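Putative cytoplasmic protein (Enterobacter cloacae, PDB 4HFL) is a type VI secretion effector, Tae4, an amidase that probably cleaves peptide bonds in the peptidoglycan of rival bacteria and is inhibited by its immunity protein Tai4. Local coordinates at residues S115-F121 against D153-L157. Residues are numbered along the deposited sequence; the frame is centred on the assembly and turned at random.
Sequences SPTPAQF and DCHFL
One face of the F156 ring is covered by P118, through its N and its pyrrolidine ring. CD of P118 makes a CH-pi contact, 3.9 Å from the centroid of the F156 ring and 24° off its normal, while CB of P118 reaches CE2 of F156 at 3.8 Å. On the CD1 side of the ring the neighbour is backbone: the carbonyl carbon of T117 lies 3.4 Å from CD1 of F156, approaching obliquely. With CG anti to its own carbonyl carbon (chi1 -67°), the F156 side chain is set across P118 and F121, and its CE1 meets CD2 of the F121 ring obliquely at 3.8 Å. The carbonyl oxygen of P116 sits at the edge of the F156 ring, in its plane, and accepts the one hydrogen bond between the segments, from L157 N (2.9 Å). Beyond it, CD1 of L157 rests on CB of S115 at 3.8 Å. Within 115-121, OE1 of Q120 accepts from both N and OG1 of T117, closing the turn that contains P118. F130 and W145 add edge-to-face partners to F156, so the contact ties the loop after strand 111-114 and the disulfide-bearing loop after strand 138-145 to the four-stranded sheet. Its chemistry implies an attachment that is chiefly apolar, a proline against an aromatic face, with a single backbone hydrogen bond joining the two segments.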
# COMPACT_ATOMS: atom_id res chain seq x y z
N SER A 115 -15.12 -1.95 11.69
CA SER A 115 -14.51 -2.32 12.97
C SER A 115 -13.60 -3.54 12.86
O SER A 115 -13.88 -4.60 13.44
CB SER A 115 -15.60 -2.60 13.99
OG SER A 115 -16.51 -1.53 14.09
N PRO A 116 -12.49 -3.40 12.11
CA PRO A 116 -11.64 -4.54 11.73
C PRO A 116 -10.78 -5.12 12.85
O PRO A 116 -10.08 -4.39 13.56
CB PRO A 116 -10.73 -3.93 10.68
CG PRO A 116 -10.59 -2.48 11.09
CD PRO A 116 -11.98 -2.12 11.60
N THR A 117 -10.80 -6.45 12.96
CA THR A 117 -9.99 -7.20 13.93
C THR A 117 -9.28 -8.34 13.20
O THR A 117 -9.74 -8.75 12.14
CB THR A 117 -10.90 -7.81 15.00
OG1 THR A 117 -11.81 -8.73 14.37
CG2 THR A 117 -11.68 -6.70 15.70
N PRO A 118 -8.15 -8.84 13.75
CA PRO A 118 -7.39 -9.90 13.05
C PRO A 118 -8.15 -11.23 12.89
O PRO A 118 -7.88 -11.95 11.95
CB PRO A 118 -6.13 -10.08 13.92
CG PRO A 118 -6.48 -9.50 15.25
CD PRO A 118 -7.47 -8.39 14.97
N ALA A 119 -9.06 -11.55 13.81
CA ALA A 119 -9.89 -12.75 13.71
C ALA A 119 -10.63 -12.86 12.36
O ALA A 119 -10.82 -13.96 11.83
CB ALA A 119 -10.88 -12.79 14.85
N GLN A 120 -11.03 -11.73 11.80
CA GLN A 120 -11.72 -11.72 10.52
C GLN A 120 -10.81 -12.10 9.35
O GLN A 120 -11.29 -12.35 8.24
CB GLN A 120 -12.36 -10.34 10.30
CG GLN A 120 -13.10 -9.81 11.53
CD GLN A 120 -13.79 -8.49 11.28
OE1 GLN A 120 -13.39 -7.45 11.82
NE2 GLN A 120 -14.83 -8.52 10.46
N PHE A 121 -9.50 -12.17 9.59
CA PHE A 121 -8.54 -12.49 8.52
C PHE A 121 -7.66 -13.69 8.85
O PHE A 121 -6.59 -13.86 8.27
CB PHE A 121 -7.70 -11.26 8.18
CG PHE A 121 -8.53 -10.05 7.83
CD1 PHE A 121 -8.93 -9.82 6.51
CD2 PHE A 121 -8.94 -9.17 8.81
CE1 PHE A 121 -9.71 -8.71 6.20
CE2 PHE A 121 -9.71 -8.06 8.51
CZ PHE A 121 -10.10 -7.83 7.20
N ASP A 153 3.11 -2.53 9.59
CA ASP A 153 2.28 -2.41 10.78
C ASP A 153 0.82 -2.66 10.42
O ASP A 153 0.33 -2.19 9.39
CB ASP A 153 2.42 -1.02 11.42
CG ASP A 153 3.81 -0.78 12.00
OD1 ASP A 153 4.63 -0.11 11.32
OD2 ASP A 153 4.09 -1.24 13.13
N CYS A 154 0.13 -3.43 11.26
CA CYS A 154 -1.32 -3.60 11.12
C CYS A 154 -2.05 -2.50 11.86
O CYS A 154 -1.53 -1.93 12.83
CB CYS A 154 -1.77 -4.95 11.68
SG CYS A 154 -0.93 -6.33 10.94
N HIS A 155 -3.27 -2.21 11.42
CA HIS A 155 -4.11 -1.21 12.07
C HIS A 155 -5.47 -1.79 12.38
O HIS A 155 -6.50 -1.36 11.85
CB HIS A 155 -4.20 0.05 11.20
CG HIS A 155 -2.86 0.67 10.93
ND1 HIS A 155 -2.29 1.60 11.77
CD2 HIS A 155 -1.96 0.45 9.94
CE1 HIS A 155 -1.10 1.94 11.30
NE2 HIS A 155 -0.88 1.25 10.19
N PHE A 156 -5.46 -2.81 13.24
CA PHE A 156 -6.69 -3.41 13.74
C PHE A 156 -7.17 -2.59 14.93
O PHE A 156 -6.47 -1.68 15.38
CB PHE A 156 -6.44 -4.86 14.16
CG PHE A 156 -6.11 -5.79 13.01
CD1 PHE A 156 -7.05 -6.04 12.00
CD2 PHE A 156 -4.88 -6.44 12.94
CE1 PHE A 156 -6.76 -6.90 10.96
CE2 PHE A 156 -4.58 -7.30 11.89
CZ PHE A 156 -5.52 -7.53 10.90
N LEU A 157 -8.37 -2.89 15.42
CA LEU A 157 -8.90 -2.19 16.59
C LEU A 157 -8.00 -2.35 17.81
O LEU A 157 -7.72 -3.47 18.24
CB LEU A 157 -10.31 -2.68 16.92
CG LEU A 157 -11.40 -2.09 16.02
CD1 LEU A 157 -12.77 -2.52 16.50
CD2 LEU A 157 -11.30 -0.57 15.99